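Local coordinates for protein glycoside hydrolase family 81 (Clostridium thermocellum, PDB 6FOP) that probably hydrolyses beta-1,3-glucans such as laminarin, as a family 81 glycoside hydrolase of the Clostridium thermocellum cellulosome, at residues A[16-24]-A[408-416]; A[467-477]-A[519-530]. All blocks are in the same frame, centred on the assembly; numbering follows the deposited sequence.

Contact 1: A[16-24]-A[408-416]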
loop_
_atom_site.group_PDB
_atom_site.type_symbol
_atom_site.label_atom_id
_atom_site.label_comp_id
_atom_site.label_asym_id
_atom_site.label_seq_id
_atom_site.Cartn_x
_atom_site.Cartn_y
_atom_site.Cartn_z
ATOM N N PRO A 16 16.680 -27.601 -0.605
ATOM C CA PRO A 16 16.004 -28.650 0.126
ATOM C C PRO A 16 15.371 -28.124 1.376
ATOM O O PRO A 16 16.019 -27.431 2.173
ATOM C CB PRO A 16 17.109 -29.646 0.461
ATOM C CG PRO A 16 18.386 -28.907 0.246
ATOM C CD PRO A 16 18.103 -27.909 -0.823
ATOM N N GLY A 17 14.085 -28.441 1.508
ATOM C CA GLY A 17 13.292 -28.023 2.642
ATOM C C GLY A 17 12.577 -26.717 2.414
ATOM O O GLY A 17 11.639 -26.410 3.158
ATOM N N ALA A 18 13.021 -25.936 1.418
ATOM C CA ALA A 18 12.431 -24.632 1.126
ATOM C C ALA A 18 11.028 -24.852 0.612
ATOM O O ALA A 18 10.745 -25.865 -0.047
ATOM C CB ALA A 18 13.268 -23.851 0.115
ATOM N N LYS A 19 10.142 -23.922 0.957
ATOM C CA LYS A 19 8.745 -24.038 0.627
ATOM C C LYS A 19 8.345 -22.919 -0.314
ATOM O O LYS A 19 8.973 -21.855 -0.360
ATOM C CB LYS A 19 7.901 -24.030 1.902
ATOM C CG LYS A 19 8.116 -25.265 2.802
ATOM C CD LYS A 19 7.556 -26.534 2.135
ATOM C CE LYS A 19 8.019 -27.831 2.775
ATOM N NZ LYS A 19 7.682 -29.030 1.938
ATOM N N VAL A 20 7.299 -23.187 -1.093
ATOM C CA VAL A 20 6.805 -22.269 -2.106
ATOM C C VAL A 20 5.312 -22.156 -1.941
ATOM O O VAL A 20 4.692 -22.979 -1.257
ATOM C CB VAL A 20 7.151 -22.726 -3.549
ATOM C CG1 VAL A 20 8.643 -22.653 -3.768
ATOM C CG2 VAL A 20 6.616 -24.126 -3.874
ATOM N N PRO A 21 4.712 -21.140 -2.575
ATOM C CA PRO A 21 3.250 -21.105 -2.516
ATOM C C PRO A 21 2.600 -22.319 -3.175
ATOM O O PRO A 21 3.200 -22.955 -4.038
ATOM C CB PRO A 21 2.884 -19.860 -3.307
ATOM C CG PRO A 21 4.115 -19.103 -3.471
ATOM C CD PRO A 21 5.276 -20.013 -3.335
ATOM N N GLN A 22 1.365 -22.600 -2.765
ATOM C CA GLN A 22 0.620 -23.750 -3.260
ATOM C C GLN A 22 0.633 -23.851 -4.792
ATOM O O GLN A 22 0.626 -22.847 -5.520
ATOM C CB GLN A 22 -0.820 -23.710 -2.755
ATOM C CG GLN A 22 -1.600 -22.511 -3.224
ATOM C CD GLN A 22 -2.973 -22.408 -2.623
ATOM O OE1 GLN A 22 -3.147 -22.420 -1.396
ATOM N NE2 GLN A 22 -3.963 -22.264 -3.482
ATOM N N ALA A 23 0.622 -25.087 -5.251
ATOM C CA ALA A 23 0.589 -25.381 -6.683
ATOM C C ALA A 23 -0.710 -24.928 -7.343
ATOM O O ALA A 23 -0.689 -24.432 -8.471
ATOM C CB ALA A 23 0.775 -26.871 -6.901
ATOM N N GLU A 24 -1.827 -25.063 -6.614
ATOM C CA GLU A 24 -3.160 -24.801 -7.167
ATOM C C GLU A 24 -3.409 -23.283 -7.232
ATOM O O GLU A 24 -3.296 -22.589 -6.222
ATOM C CB GLU A 24 -4.241 -25.404 -6.261
ATOM C CG GLU A 24 -4.192 -26.913 -6.044
ATOM C CD GLU A 24 -3.057 -27.465 -5.148
ATOM O OE1 GLU A 24 -2.395 -26.729 -4.340
ATOM O OE2 GLU A 24 -2.837 -28.696 -5.283
ATOM N N GLY A 408 6.167 -16.285 6.438
ATOM C CA GLY A 408 5.351 -16.623 5.302
ATOM C C GLY A 408 5.695 -15.894 4.016
ATOM O O GLY A 408 4.916 -15.945 3.068
ATOM N N SER A 409 6.894 -15.305 3.909
ATOM C CA SER A 409 7.344 -14.711 2.646
ATOM C C SER A 409 7.411 -15.719 1.510
ATOM O O SER A 409 7.289 -15.350 0.339
ATOM C CB SER A 409 8.683 -13.978 2.817
ATOM O OG SER A 409 9.701 -14.878 3.190
ATOM N N ASP A 410 7.610 -16.990 1.872
ATOM C CA ASP A 410 7.664 -18.082 0.930
ATOM C C ASP A 410 6.281 -18.687 0.607
ATOM O O ASP A 410 5.793 -18.531 -0.506
ATOM C CB ASP A 410 8.672 -19.156 1.389
ATOM C CG ASP A 410 8.465 -19.649 2.817
ATOM O OD1 ASP A 410 7.598 -19.134 3.575
ATOM O OD2 ASP A 410 9.186 -20.585 3.190
ATOM N N GLU A 411 5.632 -19.323 1.588
ATOM C CA GLU A 411 4.427 -20.111 1.350
ATOM C C GLU A 411 3.182 -19.267 1.182
ATOM O O GLU A 411 2.214 -19.704 0.539
ATOM C CB GLU A 411 4.152 -21.062 2.510
ATOM C CG GLU A 411 5.153 -22.152 2.655
ATOM C CD GLU A 411 4.683 -23.166 3.660
ATOM O OE1 GLU A 411 4.780 -22.882 4.884
ATOM O OE2 GLU A 411 4.183 -24.216 3.202
ATOM N N GLU A 412 3.191 -18.062 1.738
ATOM C CA GLU A 412 2.023 -17.176 1.709
ATOM C C GLU A 412 2.236 -15.925 0.878
ATOM O O GLU A 412 1.332 -15.086 0.757
ATOM C CB GLU A 412 1.662 -16.790 3.131
ATOM C CG GLU A 412 1.227 -17.949 3.998
ATOM C CD GLU A 412 0.979 -17.508 5.413
ATOM O OE1 GLU A 412 0.149 -16.601 5.614
ATOM O OE2 GLU A 412 1.603 -18.055 6.338
ATOM N N LEU A 413 3.454 -15.752 0.341
ATOM C CA LEU A 413 3.826 -14.528 -0.362
ATOM C C LEU A 413 3.548 -13.288 0.466
ATOM O O LEU A 413 3.207 -12.204 -0.039
ATOM C CB LEU A 413 3.213 -14.472 -1.776
ATOM C CG LEU A 413 3.728 -15.565 -2.700
ATOM C CD1 LEU A 413 3.118 -15.388 -4.080
ATOM C CD2 LEU A 413 5.258 -15.687 -2.784
ATOM N N ASN A 414 3.756 -13.418 1.779
ATOM C CA ASN A 414 3.603 -12.252 2.648
ATOM C C ASN A 414 4.790 -11.283 2.544
ATOM O O ASN A 414 5.933 -11.710 2.404
ATOM C CB ASN A 414 3.513 -12.648 4.115
ATOM C CG ASN A 414 2.271 -13.441 4.466
ATOM O OD1 ASN A 414 1.234 -13.356 3.810
ATOM N ND2 ASN A 414 2.393 -14.253 5.517
ATOM N N ASP A 415 4.501 -9.989 2.618
ATOM C CA ASP A 415 5.493 -9.040 3.126
ATOM C C ASP A 415 6.706 -8.786 2.229
ATOM O O ASP A 415 7.732 -8.303 2.723
ATOM C CB ASP A 415 6.027 -9.461 4.515
ATOM C CG ASP A 415 4.952 -9.581 5.586
ATOM O OD1 ASP A 415 3.793 -9.267 5.312
ATOM O OD2 ASP A 415 5.289 -10.026 6.710
ATOM N N HIS A 416 6.647 -9.054 0.929
ATOM C CA HIS A 416 7.879 -8.879 0.164
ATOM C C HIS A 416 8.358 -7.428 0.173
ATOM O O HIS A 416 9.568 -7.171 0.108
ATOM C CB HIS A 416 7.751 -9.373 -1.276
ATOM C CG HIS A 416 7.728 -10.865 -1.391
ATOM N ND1 HIS A 416 7.930 -11.517 -2.588
ATOM C CD2 HIS A 416 7.513 -11.831 -0.471
ATOM C CE1 HIS A 416 7.873 -12.826 -2.392
ATOM N NE2 HIS A 416 7.612 -13.041 -1.116
HETATM O O HOH W 1 11.208 -22.193 3.169
HETATM O O HOH W 2 2.648 -24.186 0.262
HETATM O O HOH W 3 0.894 -22.030 0.086
#

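Contact 2: A[467-477]-A[519-530]. With CA (calcium ion), chain B.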
loop_
_atom_site.group_PDB
_atom_site.type_symbol
_atom_site.label_atom_id
_atom_site.label_comp_id
_atom_site.label_asym_id
_atom_site.label_seq_id
_atom_site.Cartn_x
_atom_site.Cartn_y
_atom_site.Cartn_z
ATOM N N LEU A 467 2.534 -3.891 -9.922
ATOM C CA LEU A 467 2.435 -3.308 -8.576
ATOM C C LEU A 467 1.927 -4.274 -7.522
ATOM O O LEU A 467 0.843 -4.079 -6.924
ATOM C CB LEU A 467 1.585 -2.029 -8.609
ATOM C CG LEU A 467 2.031 -0.862 -9.472
ATOM C CD1 LEU A 467 1.073 0.308 -9.297
ATOM C CD2 LEU A 467 3.480 -0.444 -9.171
ATOM N N ARG A 468 2.717 -5.303 -7.252
ATOM C CA ARG A 468 2.273 -6.336 -6.328
ATOM C C ARG A 468 1.713 -5.813 -5.019
ATOM O O ARG A 468 0.496 -5.886 -4.764
ATOM C CB ARG A 468 3.354 -7.388 -6.053
ATOM C CG ARG A 468 2.852 -8.571 -5.241
ATOM C CD ARG A 468 3.957 -9.450 -4.692
ATOM N NE ARG A 468 4.846 -9.902 -5.752
ATOM C CZ ARG A 468 4.608 -10.923 -6.575
ATOM N NH1 ARG A 468 3.487 -11.657 -6.491
ATOM N NH2 ARG A 468 5.477 -11.203 -7.533
ATOM N N ASN A 469 2.573 -5.276 -4.142
ATOM C CA ASN A 469 2.080 -4.954 -2.802
ATOM C C ASN A 469 1.188 -3.715 -2.716
ATOM O O ASN A 469 0.303 -3.653 -1.846
ATOM C CB ASN A 469 3.215 -4.887 -1.810
ATOM C CG ASN A 469 3.847 -6.242 -1.615
ATOM O OD1 ASN A 469 4.799 -6.578 -2.338
ATOM N ND2 ASN A 469 3.326 -7.037 -0.706
ATOM N N PHE A 470 1.360 -2.763 -3.631
ATOM C CA PHE A 470 0.622 -1.515 -3.564
ATOM C C PHE A 470 -0.773 -1.695 -4.142
ATOM O O PHE A 470 -0.898 -2.288 -5.226
ATOM C CB PHE A 470 1.346 -0.415 -4.305
ATOM C CG PHE A 470 0.786 0.953 -4.041
ATOM C CD1 PHE A 470 0.950 1.545 -2.777
ATOM C CD2 PHE A 470 0.162 1.678 -5.024
ATOM C CE1 PHE A 470 0.454 2.813 -2.520
ATOM C CE2 PHE A 470 -0.318 2.952 -4.766
ATOM C CZ PHE A 470 -0.170 3.516 -3.507
ATOM N N ASP A 471 -1.793 -1.139 -3.489
ATOM C CA ASP A 471 -3.194 -1.109 -3.990
ATOM C C ASP A 471 -3.417 0.331 -4.487
ATOM O O ASP A 471 -3.498 1.270 -3.688
ATOM C CB ASP A 471 -4.132 -1.440 -2.852
ATOM C CG ASP A 471 -5.610 -1.436 -3.241
ATOM O OD1 ASP A 471 -5.984 -0.617 -4.112
ATOM O OD2 ASP A 471 -6.370 -2.185 -2.569
ATOM N N PRO A 472 -3.498 0.518 -5.804
ATOM C CA PRO A 472 -3.606 1.887 -6.327
ATOM C C PRO A 472 -4.825 2.676 -5.869
ATOM O O PRO A 472 -4.802 3.916 -5.865
ATOM C CB PRO A 472 -3.606 1.701 -7.846
ATOM C CG PRO A 472 -3.076 0.345 -8.077
ATOM C CD PRO A 472 -3.404 -0.479 -6.891
ATOM N N TYR A 473 -5.905 1.971 -5.545
ATOM C CA TYR A 473 -7.154 2.646 -5.224
ATOM C C TYR A 473 -7.294 2.929 -3.728
ATOM O O TYR A 473 -7.716 4.020 -3.340
ATOM C CB TYR A 473 -8.398 1.957 -5.832
ATOM C CG TYR A 473 -9.507 2.913 -6.197
ATOM C CD1 TYR A 473 -10.510 3.229 -5.278
ATOM C CD2 TYR A 473 -9.584 3.444 -7.469
ATOM C CE1 TYR A 473 -11.522 4.092 -5.615
ATOM C CE2 TYR A 473 -10.614 4.313 -7.808
ATOM C CZ TYR A 473 -11.612 4.602 -6.888
ATOM O OH TYR A 473 -12.643 5.471 -7.224
ATOM N N GLU A 474 -6.943 1.960 -2.893
ATOM C CA GLU A 474 -6.882 2.259 -1.460
ATOM C C GLU A 474 -5.716 3.196 -1.135
ATOM O O GLU A 474 -5.715 3.790 -0.062
ATOM C CB GLU A 474 -6.791 0.999 -0.597
ATOM C CG GLU A 474 -8.070 0.182 -0.596
ATOM C CD GLU A 474 -8.417 -0.503 0.700
ATOM O OE1 GLU A 474 -7.862 -0.183 1.804
ATOM O OE2 GLU A 474 -9.341 -1.359 0.638
ATOM N N GLY A 475 -4.725 3.270 -2.026
ATOM C CA GLY A 475 -3.574 4.142 -1.832
ATOM C C GLY A 475 -2.544 3.677 -0.838
ATOM O O GLY A 475 -1.746 4.489 -0.375
ATOM N N HIS A 476 -2.561 2.393 -0.488
ATOM C CA HIS A 476 -1.590 1.855 0.432
ATOM C C HIS A 476 -1.285 0.424 0.044
ATOM O O HIS A 476 -1.968 -0.145 -0.835
ATOM C CB HIS A 476 -2.082 1.924 1.890
ATOM C CG HIS A 476 -3.264 1.053 2.147
ATOM N ND1 HIS A 476 -3.150 -0.301 2.395
ATOM C CD2 HIS A 476 -4.590 1.323 2.088
ATOM C CE1 HIS A 476 -4.365 -0.827 2.461
ATOM N NE2 HIS A 476 -5.247 0.142 2.313
ATOM N N SER A 477 -0.360 -0.196 0.745
ATOM C CA SER A 477 0.048 -1.540 0.500
ATOM C C SER A 477 -0.655 -2.580 1.348
ATOM O O SER A 477 -1.308 -2.250 2.365
ATOM C CB SER A 477 1.558 -1.629 0.619
ATOM O OG SER A 477 2.189 -0.758 -0.296
ATOM N N LEU A 519 8.198 6.197 -10.256
ATOM C CA LEU A 519 7.468 5.096 -9.612
ATOM C C LEU A 519 7.567 5.242 -8.095
ATOM O O LEU A 519 6.560 5.158 -7.370
ATOM C CB LEU A 519 8.042 3.754 -10.059
ATOM C CG LEU A 519 7.633 2.499 -9.267
ATOM C CD1 LEU A 519 6.172 2.151 -9.469
ATOM C CD2 LEU A 519 8.537 1.327 -9.611
ATOM N N GLY A 520 8.781 5.421 -7.595
ATOM C CA GLY A 520 8.984 5.615 -6.162
ATOM C C GLY A 520 8.219 6.800 -5.612
ATOM O O GLY A 520 7.632 6.716 -4.522
ATOM N N ILE A 521 8.259 7.921 -6.328
ATOM C CA ILE A 521 7.566 9.126 -5.903
ATOM C C ILE A 521 6.069 8.875 -5.845
ATOM O O ILE A 521 5.392 9.287 -4.901
ATOM C CB ILE A 521 7.968 10.350 -6.740
ATOM C CG1 ILE A 521 9.451 10.653 -6.501
ATOM C CG2 ILE A 521 7.081 11.551 -6.429
ATOM C CD1 ILE A 521 10.029 11.714 -7.405
ATOM N N TYR A 522 5.546 8.204 -6.859
ATOM C CA TYR A 522 4.131 7.794 -6.883
ATOM C C TYR A 522 3.746 6.967 -5.656
ATOM O O TYR A 522 2.776 7.263 -4.921
ATOM C CB TYR A 522 3.845 7.041 -8.198
ATOM C CG TYR A 522 2.591 6.165 -8.201
ATOM C CD1 TYR A 522 1.324 6.737 -8.203
ATOM C CD2 TYR A 522 2.678 4.785 -8.150
ATOM C CE1 TYR A 522 0.176 5.954 -8.193
ATOM C CE2 TYR A 522 1.526 4.005 -8.114
ATOM C CZ TYR A 522 0.298 4.590 -8.141
ATOM O OH TYR A 522 -0.829 3.799 -8.102
ATOM N N LEU A 523 4.511 5.903 -5.422
ATOM C CA LEU A 523 4.218 5.017 -4.286
ATOM C C LEU A 523 4.335 5.714 -2.952
ATOM O O LEU A 523 3.462 5.599 -2.092
ATOM C CB LEU A 523 5.107 3.777 -4.340
ATOM C CG LEU A 523 4.946 2.894 -5.582
ATOM C CD1 LEU A 523 6.097 1.899 -5.698
ATOM C CD2 LEU A 523 3.608 2.147 -5.532
ATOM N N TYR A 524 5.462 6.387 -2.759
ATOM C CA TYR A 524 5.750 7.068 -1.513
ATOM C C TYR A 524 4.714 8.125 -1.186
ATOM O O TYR A 524 4.141 8.152 -0.087
ATOM C CB TYR A 524 7.148 7.709 -1.617
ATOM C CG TYR A 524 7.541 8.567 -0.435
ATOM C CD1 TYR A 524 8.096 8.019 0.716
ATOM C CD2 TYR A 524 7.325 9.932 -0.459
ATOM C CE1 TYR A 524 8.431 8.832 1.798
ATOM C CE2 TYR A 524 7.683 10.740 0.609
ATOM C CZ TYR A 524 8.227 10.188 1.737
ATOM O OH TYR A 524 8.562 11.001 2.784
ATOM N N THR A 525 4.468 9.023 -2.131
ATOM C CA THR A 525 3.565 10.131 -1.894
ATOM C C THR A 525 2.153 9.633 -1.602
ATOM O O THR A 525 1.480 10.106 -0.689
ATOM C CB THR A 525 3.608 11.088 -3.094
ATOM O OG1 THR A 525 4.979 11.506 -3.335
ATOM C CG2 THR A 525 2.770 12.309 -2.842
ATOM N N THR A 526 1.716 8.644 -2.390
ATOM C CA THR A 526 0.353 8.152 -2.213
ATOM C C THR A 526 0.219 7.393 -0.878
ATOM O O THR A 526 -0.728 7.642 -0.125
ATOM C CB THR A 526 -0.054 7.268 -3.377
ATOM O OG1 THR A 526 0.104 7.971 -4.615
ATOM C CG2 THR A 526 -1.526 6.870 -3.222
ATOM N N GLU A 527 1.160 6.487 -0.555
ATOM C CA GLU A 527 1.067 5.784 0.712
ATOM C C GLU A 527 1.053 6.729 1.897
ATOM O O GLU A 527 0.279 6.542 2.844
ATOM C CB GLU A 527 2.138 4.692 0.831
ATOM C CG GLU A 527 1.854 3.722 1.971
ATOM C CD GLU A 527 1.750 2.249 1.596
ATOM O OE1 GLU A 527 2.184 1.854 0.480
ATOM O OE2 GLU A 527 1.183 1.484 2.418
ATOM N N VAL A 528 1.869 7.773 1.836
ATOM C CA VAL A 528 1.884 8.750 2.920
ATOM C C VAL A 528 0.485 9.389 3.069
ATOM O O VAL A 528 -0.019 9.559 4.185
ATOM C CB VAL A 528 2.962 9.820 2.680
ATOM C CG1 VAL A 528 2.753 11.019 3.600
ATOM C CG2 VAL A 528 4.360 9.215 2.922
ATOM N N GLU A 529 -0.130 9.745 1.944
ATOM C CA GLU A 529 -1.475 10.357 1.996
ATOM C C GLU A 529 -2.493 9.392 2.624
ATOM O O GLU A 529 -3.313 9.799 3.476
ATOM C CB GLU A 529 -1.949 10.749 0.605
ATOM C CG GLU A 529 -1.196 11.907 0.007
ATOM C CD GLU A 529 -1.512 13.251 0.642
ATOM O OE1 GLU A 529 -2.639 13.456 1.160
ATOM O OE2 GLU A 529 -0.652 14.135 0.566
ATOM N N ALA A 530 -2.425 8.106 2.251
ATOM C CA ALA A 530 -3.315 7.111 2.847
ATOM C C ALA A 530 -3.041 6.932 4.352
ATOM O O ALA A 530 -3.964 6.848 5.164
ATOM C CB ALA A 530 -3.206 5.780 2.105
HETATM CA CA CA B . -1.211 -4.489 -5.913
HETATM O O HOH W 4 -1.893 -4.568 -3.587
HETATM O O HOH W 5 -2.742 5.281 -6.972
HETATM O O HOH W 6 -3.616 -4.109 -5.932
HETATM O O HOH W 7 -1.747 -6.752 -6.421
HETATM O O HOH W 8 -1.596 -4.136 -8.246
#

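Contact 1: A[16-24]-A[408-416]
Pro-21 and Leu-413 make the apolar part of this loop-to-loop contact. The catalytic domain of family 81 is an (alpha/alpha)6 barrel. Here a loop near the N-terminus, between strand 8-11 and helix 43-46, lies on the loop that leads into helix 416-433 of that domain. The Pro-21 ring crosses the end of Leu-413 at about a right angle. Pro-21 CG is 3.6 Å from Leu-413 CG, with both methyls close by. Trp-397 and Asp-394 also touch Pro-21, and Thr-399 and Thr-37 touch Leu-413.

The second packing pair is more exposed. Lys-19 and Glu-411 lie side by side and point the same way. Lys-19 CB rests 3.4 Å from Glu-411 CG. This is contact between the aliphatic parts: the Lys-19 chain bends at chi2 (-69°), and Lys-19 NZ stays 6.1 Å from Glu-411 OE2. Opposite charges at that distance may attract weakly, but they form no salt bridge.

Backbone carbonyls fill the middle. Asp-410 O faces Pro-21 CD, and Glu-411 O receives a CA-H...O contact from Pro-21 CA. Asp-410 CB makes a van der Waals contact of 3.2 Å with Lys-19 O, which accepts a hydrogen bond from Tyr-403 OH.

Direct polar bonds between the segments are absent, and waters do this work. One water accepts from Lys-19 N and donates to Asp-410 OD2, an oxygen also hydrogen-bonded to Ser-405 OG. Another accepts from Gln-22 N and donates to Glu-411 O.

Within the 408-416 loop, His-416 NE2 donates to Ser-409 O at 2.7 Å, with that oxygen in the plane of the imidazole ring.

Contact 2: A[467-477]-A[519-530]
Phe-470 is the main bump of the 467-477 hairpin, and it fills a hollow on helix 514-534. Its CG lies anti to the backbone N (chi1 -168°), which carries the ring toward the helix. Leu-523 CD2 sits over one face, 3.7 Å from the centroid of the Phe-470 ring, as a CH-pi contact offset toward the rim. Thr-526 CG2 and Glu-527 OE1 meet the ring edge. Thr-526 CG2 is 3.6 Å from Phe-470 CZ, and Glu-527 OE1 lies beside Phe-470 CD1. The Tyr-522 ring leans obliquely against Phe-470 CE2, the two planes 75° apart.

Leu-467 is a second bump. Leu-467 CD2 packs 3.8 Å from Leu-519 CD1, while its CD1 meets the edge of the Tyr-522 ring. Tyr-522 OH reaches on to Pro-472 CB, and a water links this hydroxyl to Pro-472 O.

At the hairpin turn the backbone comes close. Gly-475 presents no side chain, so Thr-526 CG2 and Ala-530 CB press against its main chain. Ala-530 CB is 3.2 Å from Gly-475 O, which also receives a CA-H...O contact from Glu-527.

Glu-527 bends at chi2 (123°), which brings its buried carboxylate to Ser-477 on the second strand. Ser-477 OG donates to Glu-527 OE1 at 2.7 Å, on the syn lone pair. Ser-477 N donates to Glu-527 OE2 at 2.8 Å, from above the carboxylate plane. Trp-501 NE1 also bonds OE1 and Gln-491 NE2 also bonds OE2.

Asp-471 OD1 closes an Asx turn, and Gly-475 and His-476 opposite Asp-471 form a G1 beta bulge. The arrangement is a bulged beta-hairpin laid on a helix of the (alpha/alpha)6-barrel domain, beside a calcium site built from the carbonyls of Leu-467, Arg-468 and Phe-470 and four waters.

How the contacts relate
Contact 1 closes before contact 2 opens along the chain. Their centres are 24 Å apart. The centre of contact 1, which is partly buried, lies about 21 Å from the chain centre; that of contact 2, fully buried, lies about 5 Å from it. Segments 408-416, 467-477 and 519-530 lie within the family's C-terminal range; 16-24 is near the start of the chain. The two contacts touch where His-416, at the start of helix 416-433, packs on Asn-469. Asp-453 hydrogen-bonds His-416 and forms a salt bridge with Arg-468. The pair thus runs from a partly exposed loop near the N-terminus to the buried centre of the chain, near the calcium ion.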